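Local coordinates for abietadiene synthase, chloroplastic (Abies grandis, PDB 3S9V), which is a largely helical chloroplast enzyme of the terpene synthase family, with an N-terminal terpene synthase region and a metal-binding region, at residues M325-L330 / S339-T344; V644-A649 / E659-I664; G678-D683 / Q717-V722. All coordinates share one frame; numbering follows the deposited sequence.

Contact 1: M325-L330 / S339-T344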
ATOM      1  N   MET A 325       2.163  -0.487  -8.714  1.00 22.27           N
ATOM      2  CA  MET A 325       2.998  -0.343  -7.521  1.00 24.07           C
ATOM      3  C   MET A 325       3.932   0.843  -7.730  1.00 23.84           C
ATOM      4  O   MET A 325       3.977   1.773  -6.920  1.00 21.78           O
ATOM      5  CB  MET A 325       3.842  -1.597  -7.284  1.00 21.34           C
ATOM      6  CG  MET A 325       3.236  -2.638  -6.360  1.00 32.91           C
ATOM      7  SD  MET A 325       3.257  -2.184  -4.609  1.00 24.07           S
ATOM      8  CE  MET A 325       1.570  -1.971  -4.378  1.00 29.52           C
ATOM      9  N   GLY A 326       4.675   0.797  -8.833  1.00 21.32           N
ATOM     10  CA  GLY A 326       5.609   1.860  -9.140  1.00 17.40           C
ATOM     11  C   GLY A 326       4.954   3.221  -9.238  1.00 20.08           C
ATOM     12  O   GLY A 326       5.507   4.206  -8.749  1.00 20.14           O
ATOM     13  N   LEU A 327       3.782   3.295  -9.870  1.00 19.63           N
ATOM     14  CA  LEU A 327       3.097   4.581 -10.009  1.00 19.43           C
ATOM     15  C   LEU A 327       2.772   5.199  -8.648  1.00 19.01           C
ATOM     16  O   LEU A 327       3.051   6.380  -8.426  1.00 20.47           O
ATOM     17  CB  LEU A 327       1.815   4.436 -10.847  1.00 15.88           C
ATOM     18  CG  LEU A 327       0.910   5.670 -10.916  1.00 16.51           C
ATOM     19  CD1 LEU A 327       1.716   6.881 -11.375  1.00 21.54           C
ATOM     20  CD2 LEU A 327      -0.251   5.399 -11.857  1.00 20.45           C
ATOM     21  N   ARG A 328       2.210   4.411  -7.730  1.00 16.89           N
ATOM     22  CA  ARG A 328       1.877   4.950  -6.406  1.00 20.02           C
ATOM     23  C   ARG A 328       3.092   5.343  -5.572  1.00 17.91           C
ATOM     24  O   ARG A 328       3.170   6.470  -5.064  1.00 18.90           O
ATOM     25  CB  ARG A 328       1.027   3.966  -5.596  1.00 18.70           C
ATOM     26  CG  ARG A 328       0.593   4.509  -4.220  1.00 18.42           C
ATOM     27  CD  ARG A 328      -0.299   3.509  -3.493  1.00 15.31           C
ATOM     28  NE  ARG A 328       0.332   2.201  -3.521  1.00 25.15           N
ATOM     29  CZ  ARG A 328       1.195   1.758  -2.617  1.00 21.13           C
ATOM     30  NH1 ARG A 328       1.728   0.552  -2.759  1.00 16.99           N
ATOM     31  NH2 ARG A 328       1.493   2.498  -1.555  1.00 16.07           N
ATOM     32  N   ILE A 329       4.036   4.420  -5.426  1.00 18.41           N
ATOM     33  CA  ILE A 329       5.227   4.683  -4.629  1.00 19.45           C
ATOM     34  C   ILE A 329       6.138   5.771  -5.193  1.00 18.95           C
ATOM     35  O   ILE A 329       6.655   6.589  -4.437  1.00 24.53           O
ATOM     36  CB  ILE A 329       6.036   3.400  -4.410  1.00 21.38           C
ATOM     37  CG1 ILE A 329       5.192   2.408  -3.603  1.00 29.60           C
ATOM     38  CG2 ILE A 329       7.341   3.720  -3.680  1.00 16.95           C
ATOM     39  CD1 ILE A 329       5.856   1.055  -3.361  1.00 25.23           C
ATOM     40  N   LEU A 330       6.344   5.784  -6.507  1.00 17.55           N
ATOM     41  CA  LEU A 330       7.179   6.813  -7.126  1.00 19.65           C
ATOM     42  C   LEU A 330       6.483   8.167  -7.010  1.00 21.76           C
ATOM     43  O   LEU A 330       7.129   9.201  -6.811  1.00 25.91           O
ATOM     44  CB  LEU A 330       7.448   6.488  -8.603  1.00 16.66           C
ATOM     45  CG  LEU A 330       8.397   5.305  -8.853  1.00 22.58           C
ATOM     46  CD1 LEU A 330       8.493   5.017 -10.337  1.00 21.18           C
ATOM     47  CD2 LEU A 330       9.782   5.633  -8.298  1.00 22.79           C
ATOM     48  N   SER A 339      -0.126   9.029 -14.555  1.00 23.94           N
ATOM     49  CA  SER A 339      -1.100   7.953 -14.435  1.00 26.26           C
ATOM     50  C   SER A 339      -1.424   7.424 -15.836  1.00 25.94           C
ATOM     51  O   SER A 339      -2.148   6.442 -15.977  1.00 25.76           O
ATOM     52  CB  SER A 339      -2.377   8.448 -13.750  1.00 15.78           C
ATOM     53  OG  SER A 339      -2.932   9.533 -14.472  1.00 26.16           O
ATOM     54  N   ASP A 340      -0.888   8.073 -16.870  1.00 22.98           N
ATOM     55  CA  ASP A 340      -1.124   7.611 -18.241  1.00 24.80           C
ATOM     56  C   ASP A 340      -0.601   6.191 -18.434  1.00 25.40           C
ATOM     57  O   ASP A 340      -1.018   5.498 -19.366  1.00 27.98           O
ATOM     58  CB  ASP A 340      -0.433   8.510 -19.275  1.00 32.73           C
ATOM     59  CG  ASP A 340      -1.032   9.896 -19.346  1.00 38.92           C
ATOM     60  OD1 ASP A 340      -2.261  10.030 -19.163  1.00 43.01           O
ATOM     61  OD2 ASP A 340      -0.271  10.851 -19.604  1.00 44.54           O
ATOM     62  N   VAL A 341       0.320   5.763 -17.569  1.00 24.21           N
ATOM     63  CA  VAL A 341       0.881   4.414 -17.663  1.00 21.72           C
ATOM     64  C   VAL A 341      -0.209   3.347 -17.564  1.00 20.95           C
ATOM     65  O   VAL A 341      -0.082   2.274 -18.150  1.00 20.43           O
ATOM     66  CB  VAL A 341       1.939   4.130 -16.547  1.00 22.25           C
ATOM     67  CG1 VAL A 341       3.175   4.979 -16.757  1.00 21.63           C
ATOM     68  CG2 VAL A 341       1.343   4.393 -15.183  1.00 14.99           C
ATOM     69  N   LEU A 342      -1.277   3.643 -16.830  1.00 17.88           N
ATOM     70  CA  LEU A 342      -2.373   2.694 -16.668  1.00 20.35           C
ATOM     71  C   LEU A 342      -3.226   2.497 -17.924  1.00 22.99           C
ATOM     72  O   LEU A 342      -3.911   1.485 -18.057  1.00 21.88           O
ATOM     73  CB  LEU A 342      -3.281   3.121 -15.513  1.00 19.67           C
ATOM     74  CG  LEU A 342      -2.688   3.145 -14.104  1.00 25.59           C
ATOM     75  CD1 LEU A 342      -3.778   3.539 -13.129  1.00 18.17           C
ATOM     76  CD2 LEU A 342      -2.119   1.770 -13.735  1.00 21.60           C
ATOM     77  N   LYS A 343      -3.191   3.459 -18.840  1.00 25.90           N
ATOM     78  CA  LYS A 343      -3.976   3.354 -20.069  1.00 26.49           C
ATOM     79  C   LYS A 343      -3.644   2.079 -20.841  1.00 27.24           C
ATOM     80  O   LYS A 343      -4.488   1.512 -21.529  1.00 27.52           O
ATOM     81  CB  LYS A 343      -3.745   4.587 -20.949  1.00 33.58           C
ATOM     82  CG  LYS A 343      -4.543   5.826 -20.516  1.00 36.68           C
ATOM     83  CD  LYS A 343      -4.160   7.051 -21.347  1.00 45.85           C
ATOM     84  CE  LYS A 343      -5.166   8.192 -21.196  1.00 43.77           C
ATOM     85  NZ  LYS A 343      -5.372   8.641 -19.790  1.00 46.95           N
ATOM     86  N   THR A 344      -2.408   1.621 -20.705  1.00 29.22           N
ATOM     87  CA  THR A 344      -1.951   0.409 -21.374  1.00 30.04           C
ATOM     88  C   THR A 344      -2.758  -0.834 -20.974  1.00 31.31           C
ATOM     89  O   THR A 344      -2.833  -1.804 -21.735  1.00 28.34           O
ATOM     90  CB  THR A 344      -0.462   0.139 -21.038  1.00 30.93           C
ATOM     91  OG1 THR A 344       0.348   1.185 -21.582  1.00 40.09           O
ATOM     92  CG2 THR A 344      -0.009  -1.198 -21.596  1.00 31.62           C
TER
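L327 has its CG trans to the backbone nitrogen (chi1 172°), and its second torsion (chi2 54° to CD1) leaves CD2 extended away from CA, toward residues 339-344. V341 has chi1 -68°, which leaves CG2 turned to that methyl. The contact gathers round this one carbon. L327 CD2 lies 3.7 Å from S339 CA and 3.8 Å from V341 CG2. It is also 4.0 Å from L342 CG, so L342 meets it with its branch point. S339 takes part with its CA and CB, while its hydroxyl makes a weak hydrogen bond to E380. The 339-344 segment coils in turns, with L342 N bonded to S339 O at 3.1 Å and K343 N bonded to D340 O at 3.0 Å. This coil brings S339, V341 and L342 round the same methyl. C372 of helix 363-373 also touches L327, and I382 of helix 381-397 touches S339 and L342. An Asp-X-Asp-Asp sequence, as in class II terpene cyclases, leads into helix 320-332. All four touching residues are buried and meet through carbon atoms. The contact is therefore dispersive and hydrophobic, set by shape and not by polar bonding.

Contact 2: V644-A649 / E659-I664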
ATOM      1  N   VAL A 644      -5.147  23.936  15.140  1.00 12.52           N
ATOM      2  CA  VAL A 644      -4.382  22.828  15.679  1.00 16.44           C
ATOM      3  C   VAL A 644      -3.040  22.716  14.946  1.00 17.33           C
ATOM      4  O   VAL A 644      -1.984  22.575  15.563  1.00 15.35           O
ATOM      5  CB  VAL A 644      -5.166  21.519  15.515  1.00 23.44           C
ATOM      6  CG1 VAL A 644      -4.382  20.362  16.131  1.00 23.10           C
ATOM      7  CG2 VAL A 644      -6.544  21.667  16.155  1.00 15.39           C
ATOM      8  N   VAL A 645      -3.088  22.796  13.622  1.00 16.55           N
ATOM      9  CA  VAL A 645      -1.880  22.712  12.814  1.00 16.77           C
ATOM     10  C   VAL A 645      -0.906  23.866  13.042  1.00 19.01           C
ATOM     11  O   VAL A 645       0.279  23.647  13.286  1.00 24.12           O
ATOM     12  CB  VAL A 645      -2.225  22.666  11.309  1.00 15.87           C
ATOM     13  CG1 VAL A 645      -0.962  22.833  10.473  1.00 16.53           C
ATOM     14  CG2 VAL A 645      -2.898  21.341  10.980  1.00 20.42           C
ATOM     15  N   LEU A 646      -1.405  25.092  12.963  1.00 17.20           N
ATOM     16  CA  LEU A 646      -0.551  26.255  13.119  1.00 18.83           C
ATOM     17  C   LEU A 646       0.167  26.343  14.466  1.00 19.32           C
ATOM     18  O   LEU A 646       1.292  26.841  14.547  1.00 20.40           O
ATOM     19  CB  LEU A 646      -1.361  27.517  12.841  1.00 13.45           C
ATOM     20  CG  LEU A 646      -1.841  27.585  11.380  1.00 19.55           C
ATOM     21  CD1 LEU A 646      -2.715  28.814  11.164  1.00 15.45           C
ATOM     22  CD2 LEU A 646      -0.642  27.622  10.444  1.00 12.55           C
ATOM     23  N   ILE A 647      -0.461  25.853  15.524  1.00 18.43           N
ATOM     24  CA  ILE A 647       0.200  25.891  16.816  1.00 19.57           C
ATOM     25  C   ILE A 647       1.153  24.695  16.964  1.00 19.67           C
ATOM     26  O   ILE A 647       2.262  24.846  17.471  1.00 20.41           O
ATOM     27  CB  ILE A 647      -0.831  25.951  17.953  1.00 23.82           C
ATOM     28  CG1 ILE A 647      -1.673  27.226  17.779  1.00 18.40           C
ATOM     29  CG2 ILE A 647      -0.126  25.947  19.304  1.00 25.31           C
ATOM     30  CD1 ILE A 647      -2.623  27.519  18.899  1.00 26.39           C
ATOM     31  N   SER A 648       0.741  23.521  16.487  1.00 17.00           N
ATOM     32  CA  SER A 648       1.593  22.332  16.552  1.00 20.63           C
ATOM     33  C   SER A 648       2.874  22.492  15.706  1.00 23.07           C
ATOM     34  O   SER A 648       3.929  21.963  16.063  1.00 19.65           O
ATOM     35  CB  SER A 648       0.829  21.103  16.050  1.00 24.93           C
ATOM     36  OG  SER A 648      -0.279  20.803  16.876  1.00 37.83           O
ATOM     37  N   ALA A 649       2.768  23.214  14.588  1.00 19.17           N
ATOM     38  CA  ALA A 649       3.886  23.442  13.672  1.00 20.51           C
ATOM     39  C   ALA A 649       5.085  24.161  14.299  1.00 23.81           C
ATOM     40  O   ALA A 649       6.140  24.275  13.677  1.00 22.61           O
ATOM     41  CB  ALA A 649       3.403  24.225  12.450  1.00 16.00           C
ATOM     42  N   GLU A 659       9.082  31.546   5.415  1.00 34.97           N
ATOM     43  CA  GLU A 659       8.819  30.971   4.106  1.00 36.03           C
ATOM     44  C   GLU A 659       8.052  29.655   4.230  1.00 35.63           C
ATOM     45  O   GLU A 659       7.133  29.393   3.453  1.00 37.99           O
ATOM     46  CB  GLU A 659      10.121  30.742   3.341  1.00 39.27           C
ATOM     47  CG  GLU A 659       9.897  30.226   1.919  1.00 53.03           C
ATOM     48  CD  GLU A 659       9.101  31.194   1.050  1.00 61.90           C
ATOM     49  OE1 GLU A 659       8.723  30.804  -0.075  1.00 63.49           O
ATOM     50  OE2 GLU A 659       8.858  32.344   1.482  1.00 63.74           O
ATOM     51  N   VAL A 660       8.431  28.823   5.196  1.00 31.56           N
ATOM     52  CA  VAL A 660       7.742  27.553   5.410  1.00 29.22           C
ATOM     53  C   VAL A 660       6.320  27.831   5.910  1.00 29.83           C
ATOM     54  O   VAL A 660       5.358  27.189   5.479  1.00 28.80           O
ATOM     55  CB  VAL A 660       8.472  26.671   6.457  1.00 29.56           C
ATOM     56  CG1 VAL A 660       7.633  25.451   6.782  1.00 28.28           C
ATOM     57  CG2 VAL A 660       9.820  26.232   5.927  1.00 28.24           C
ATOM     58  N   LEU A 661       6.189  28.795   6.819  1.00 26.84           N
ATOM     59  CA  LEU A 661       4.885  29.145   7.371  1.00 25.50           C
ATOM     60  C   LEU A 661       3.921  29.592   6.268  1.00 26.13           C
ATOM     61  O   LEU A 661       2.790  29.117   6.203  1.00 21.82           O
ATOM     62  CB  LEU A 661       5.030  30.253   8.419  1.00 20.36           C
ATOM     63  CG  LEU A 661       3.750  30.837   9.032  1.00 21.10           C
ATOM     64  CD1 LEU A 661       2.920  29.740   9.700  1.00 20.91           C
ATOM     65  CD2 LEU A 661       4.130  31.905  10.042  1.00 28.25           C
ATOM     66  N   SER A 662       4.380  30.489   5.399  1.00 25.77           N
ATOM     67  CA  SER A 662       3.545  30.992   4.312  1.00 30.29           C
ATOM     68  C   SER A 662       2.985  29.870   3.436  1.00 30.69           C
ATOM     69  O   SER A 662       2.026  30.076   2.698  1.00 37.74           O
ATOM     70  CB  SER A 662       4.337  31.968   3.435  1.00 31.30           C
ATOM     71  OG  SER A 662       5.327  31.285   2.686  1.00 34.16           O
ATOM     72  N   LYS A 663       3.585  28.687   3.515  1.00 29.19           N
ATOM     73  CA  LYS A 663       3.125  27.550   2.727  1.00 25.34           C
ATOM     74  C   LYS A 663       2.059  26.714   3.438  1.00 25.50           C
ATOM     75  O   LYS A 663       1.478  25.805   2.843  1.00 23.05           O
ATOM     76  CB  LYS A 663       4.311  26.661   2.348  1.00 23.63           C
ATOM     77  CG  LYS A 663       5.273  27.319   1.372  1.00 36.51           C
ATOM     78  CD  LYS A 663       6.443  26.407   1.031  1.00 46.23           C
ATOM     79  CE  LYS A 663       7.297  26.987  -0.090  1.00 45.43           C
ATOM     80  NZ  LYS A 663       7.879  28.308   0.273  1.00 55.87           N
ATOM     81  N   ILE A 664       1.785  27.027   4.701  1.00 24.11           N
ATOM     82  CA  ILE A 664       0.783  26.271   5.447  1.00 25.10           C
ATOM     83  C   ILE A 664      -0.115  27.155   6.307  1.00 25.65           C
ATOM     84  O   ILE A 664      -0.891  26.647   7.123  1.00 25.36           O
ATOM     85  CB  ILE A 664       1.446  25.235   6.379  1.00 25.74           C
ATOM     86  CG1 ILE A 664       2.304  25.958   7.425  1.00 20.24           C
ATOM     87  CG2 ILE A 664       2.279  24.261   5.559  1.00 14.01           C
ATOM     88  CD1 ILE A 664       2.774  25.073   8.566  1.00 22.54           C
TER
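I664 and L646 carry most of this contact, which joins the short helices 641-648 and 658-661 in the all-helical metal-binding region of the terpene synthase fold. I664 closes the turn 661-664. Its chi1 of 63° puts CG1 between the backbone nitrogen and the carbonyl carbon, and an extended chi2 of 168° carries CD1 toward residues 644-649. There I664 CD1 meets A649 CB at 4.0 Å, methyl against methyl. L646 works on the backbone side of the same residue. Its chi1 of -65° brings CG beside its own nitrogen, and L646 CD2 comes to 3.5 Å from I664 O. A methyl facing a carbonyl oxygen is a van der Waals contact here. The same L646 CD2 lies 4.2 Å from L661 CD1, so one methyl touches both ends of the turn 661-664. That turn is held by the bond from I664 N to L661 O at 2.8 Å. Neighbouring helices close round the pair. Y743 of helix 741-757 lies against A649, and Y601 of helix 599-621 touches L661 and bonds through its hydroxyl to L646 O. S648, next to A649, reaches back one turn to V644 O with two donors: its OG at 2.8 Å and its N at 3.0 Å come from opposite faces of the carbonyl plane.

Contact 3: G678-D683 / Q717-V722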
ATOM      1  N   GLY A 678     -12.457  18.767   6.060  1.00 21.79           N
ATOM      2  CA  GLY A 678     -12.827  18.389   7.413  1.00 19.74           C
ATOM      3  C   GLY A 678     -14.239  18.851   7.709  1.00 22.82           C
ATOM      4  O   GLY A 678     -15.065  18.099   8.234  1.00 27.90           O
ATOM      5  N   ARG A 679     -14.526  20.097   7.361  1.00 19.63           N
ATOM      6  CA  ARG A 679     -15.848  20.655   7.584  1.00 20.00           C
ATOM      7  C   ARG A 679     -16.950  19.861   6.889  1.00 22.60           C
ATOM      8  O   ARG A 679     -17.972  19.548   7.492  1.00 25.70           O
ATOM      9  CB  ARG A 679     -15.923  22.083   7.064  1.00 19.08           C
ATOM     10  CG  ARG A 679     -17.300  22.712   7.243  1.00 11.31           C
ATOM     11  CD  ARG A 679     -17.377  23.299   8.627  1.00 21.55           C
ATOM     12  NE  ARG A 679     -18.261  22.579   9.520  1.00 21.39           N
ATOM     13  CZ  ARG A 679     -18.278  22.746  10.840  1.00 26.41           C
ATOM     14  NH1 ARG A 679     -19.129  22.048  11.579  1.00 26.16           N
ATOM     15  NH2 ARG A 679     -17.438  23.594  11.425  1.00 16.96           N
ATOM     16  N   LEU A 680     -16.748  19.562   5.612  1.00 20.18           N
ATOM     17  CA  LEU A 680     -17.754  18.840   4.840  1.00 25.34           C
ATOM     18  C   LEU A 680     -18.025  17.408   5.300  1.00 25.82           C
ATOM     19  O   LEU A 680     -19.183  16.984   5.345  1.00 24.23           O
ATOM     20  CB  LEU A 680     -17.380  18.835   3.351  1.00 19.08           C
ATOM     21  CG  LEU A 680     -17.253  20.206   2.673  1.00 22.28           C
ATOM     22  CD1 LEU A 680     -17.019  20.028   1.180  1.00 14.60           C
ATOM     23  CD2 LEU A 680     -18.518  21.008   2.903  1.00 23.11           C
ATOM     24  N   VAL A 681     -16.981  16.655   5.634  1.00 24.17           N
ATOM     25  CA  VAL A 681     -17.210  15.286   6.070  1.00 27.05           C
ATOM     26  C   VAL A 681     -17.982  15.327   7.379  1.00 27.52           C
ATOM     27  O   VAL A 681     -18.921  14.561   7.577  1.00 29.35           O
ATOM     28  CB  VAL A 681     -15.888  14.498   6.260  1.00 26.46           C
ATOM     29  CG1 VAL A 681     -15.143  14.972   7.503  1.00 21.16           C
ATOM     30  CG2 VAL A 681     -16.198  13.008   6.351  1.00 28.33           C
ATOM     31  N   ASN A 682     -17.592  16.252   8.250  1.00 28.69           N
ATOM     32  CA  ASN A 682     -18.230  16.439   9.547  1.00 28.30           C
ATOM     33  C   ASN A 682     -19.713  16.788   9.382  1.00 29.95           C
ATOM     34  O   ASN A 682     -20.570  16.239  10.079  1.00 24.38           O
ATOM     35  CB  ASN A 682     -17.500  17.554  10.311  1.00 29.71           C
ATOM     36  CG  ASN A 682     -18.082  17.815  11.695  1.00 39.53           C
ATOM     37  OD1 ASN A 682     -19.217  18.264  11.828  1.00 43.58           O
ATOM     38  ND2 ASN A 682     -17.295  17.538  12.736  1.00 34.33           N
ATOM     39  N   ASP A 683     -20.005  17.686   8.442  1.00 33.03           N
ATOM     40  CA  ASP A 683     -21.371  18.148   8.185  1.00 38.13           C
ATOM     41  C   ASP A 683     -22.295  17.128   7.520  1.00 40.45           C
ATOM     42  O   ASP A 683     -23.455  17.004   7.903  1.00 41.27           O
ATOM     43  CB  ASP A 683     -21.339  19.433   7.342  1.00 39.73           C
ATOM     44  CG  ASP A 683     -21.204  20.694   8.189  1.00 44.47           C
ATOM     45  OD1 ASP A 683     -20.597  20.639   9.282  1.00 48.55           O
ATOM     46  OD2 ASP A 683     -21.695  21.751   7.753  1.00 49.03           O
ATOM     47  N   GLN A 717     -25.410  14.347  -1.759  1.00 55.68           N
ATOM     48  CA  GLN A 717     -24.508  13.799  -2.758  1.00 55.76           C
ATOM     49  C   GLN A 717     -23.605  14.880  -3.340  1.00 52.87           C
ATOM     50  O   GLN A 717     -22.397  14.678  -3.474  1.00 54.71           O
ATOM     51  CB  GLN A 717     -25.291  13.115  -3.884  1.00 59.57           C
ATOM     52  CG  GLN A 717     -24.422  12.730  -5.073  1.00 73.16           C
ATOM     53  CD  GLN A 717     -25.126  11.815  -6.054  1.00 79.35           C
ATOM     54  OE1 GLN A 717     -26.258  12.074  -6.464  1.00 83.22           O
ATOM     55  NE2 GLN A 717     -24.450  10.739  -6.443  1.00 80.89           N
ATOM     56  N   HIS A 718     -24.179  16.026  -3.692  1.00 47.60           N
ATOM     57  CA  HIS A 718     -23.376  17.109  -4.249  1.00 45.45           C
ATOM     58  C   HIS A 718     -22.256  17.515  -3.284  1.00 42.47           C
ATOM     59  O   HIS A 718     -21.127  17.783  -3.704  1.00 39.65           O
ATOM     60  CB  HIS A 718     -24.251  18.318  -4.572  1.00 44.96           C
ATOM     61  CG  HIS A 718     -23.470  19.532  -4.966  1.00 45.15           C
ATOM     62  ND1 HIS A 718     -23.210  20.568  -4.094  1.00 42.77           N
ATOM     63  CD2 HIS A 718     -22.849  19.853  -6.126  1.00 43.55           C
ATOM     64  CE1 HIS A 718     -22.462  21.473  -4.698  1.00 40.97           C
ATOM     65  NE2 HIS A 718     -22.229  21.063  -5.933  1.00 42.99           N
ATOM     66  N   VAL A 719     -22.572  17.557  -1.993  1.00 37.60           N
ATOM     67  CA  VAL A 719     -21.584  17.909  -0.985  1.00 37.49           C
ATOM     68  C   VAL A 719     -20.476  16.852  -0.926  1.00 38.01           C
ATOM     69  O   VAL A 719     -19.321  17.178  -0.662  1.00 38.13           O
ATOM     70  CB  VAL A 719     -22.236  18.058   0.398  1.00 34.57           C
ATOM     71  CG1 VAL A 719     -21.169  18.209   1.464  1.00 36.44           C
ATOM     72  CG2 VAL A 719     -23.151  19.271   0.396  1.00 26.76           C
ATOM     73  N   TYR A 720     -20.831  15.592  -1.176  1.00 38.04           N
ATOM     74  CA  TYR A 720     -19.851  14.507  -1.188  1.00 36.45           C
ATOM     75  C   TYR A 720     -18.951  14.695  -2.400  1.00 34.65           C
ATOM     76  O   TYR A 720     -17.774  14.330  -2.388  1.00 35.90           O
ATOM     77  CB  TYR A 720     -20.548  13.148  -1.300  1.00 42.30           C
ATOM     78  CG  TYR A 720     -21.155  12.643  -0.015  1.00 52.42           C
ATOM     79  CD1 TYR A 720     -22.371  11.959  -0.021  1.00 53.79           C
ATOM     80  CD2 TYR A 720     -20.511  12.837   1.206  1.00 57.97           C
ATOM     81  CE1 TYR A 720     -22.934  11.483   1.160  1.00 60.12           C
ATOM     82  CE2 TYR A 720     -21.065  12.365   2.394  1.00 63.09           C
ATOM     83  CZ  TYR A 720     -22.277  11.691   2.364  1.00 62.54           C
ATOM     84  OH  TYR A 720     -22.835  11.237   3.538  1.00 67.06           O
ATOM     85  N   SER A 721     -19.524  15.259  -3.455  1.00 32.27           N
ATOM     86  CA  SER A 721     -18.786  15.496  -4.688  1.00 32.83           C
ATOM     87  C   SER A 721     -17.741  16.593  -4.477  1.00 30.12           C
ATOM     88  O   SER A 721     -16.585  16.444  -4.875  1.00 31.22           O
ATOM     89  CB  SER A 721     -19.754  15.897  -5.802  1.00 33.18           C
ATOM     90  OG  SER A 721     -19.099  15.887  -7.056  1.00 45.76           O
ATOM     91  N   VAL A 722     -18.158  17.689  -3.849  1.00 27.84           N
ATOM     92  CA  VAL A 722     -17.261  18.806  -3.563  1.00 28.09           C
ATOM     93  C   VAL A 722     -16.123  18.333  -2.656  1.00 28.08           C
ATOM     94  O   VAL A 722     -14.954  18.659  -2.884  1.00 29.67           O
ATOM     95  CB  VAL A 722     -18.017  19.963  -2.858  1.00 28.03           C
ATOM     96  CG1 VAL A 722     -17.056  21.093  -2.510  1.00 28.87           C
ATOM     97  CG2 VAL A 722     -19.119  20.480  -3.753  1.00 31.37           C
TER
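L680 reaches from helix 669-693 to V719 and V722 of helix 712-736, and its forked end divides between them. With chi1 -60°, its CG lies trans to the carbonyl carbon and the fork is carried toward the facing helix. One branch, L680 CD1, meets V722 CG1 at 3.8 Å, and the same CD1 is 4.1 Å from V719 O. The other branch, L680 CD2, meets V719 CG1 at 4.1 Å. The two valines share one rotamer, each with CG1 trans to its own nitrogen, and they stand one turn apart on one side of their helix. Their approaches differ: the side chain of L680 runs nearly perpendicular to that of V722 and at a slant to that of V719. I632 of helix 628-638 also packs on L680. R679 and D683 make a salt bridge within helix 669-693, one turn apart. R679 NE at 3.0 Å and R679 NH1 at 3.1 Å both bind D683 OD1, which lies in the guanidinium plane. NE meets that oxygen from above the carboxylate plane, 49° out of it, while NH1 comes to the syn lone pair of D683 OD1, on the side of OD2. D683 OD2 bonds to A699 N and Y631 OH, so both carboxylate oxygens are held. N682 and D683 fall in a sequence resembling the second metal-binding motif of class I terpene synthases. Between the two segments the contact rests on L680, V719 and V722 and is essentially apolar. The charged pair acts within helix 669-693, holding R679 and D683 together.

How the contacts relate
The three contacts follow one another along the chain, each closing before the next opens. Contact 1 lies in the N-terminal terpene synthase region, and contacts 2 and 3 share the metal-binding region. Contact 1 is remote from both: its centre is about 32 Å from that of contact 2 and about 28 Å from that of contact 3. Contacts 2 and 3 have centres about 24 Å apart and nearest atoms about 11 Å apart. They do not touch, but helix 658-661 leads to helix 669-693, the next helix. Contact 1 thus ties a helix to the loop after it in one region, while contacts 2 and 3 join helices within the other, with helix 741-757 packing on residues of both.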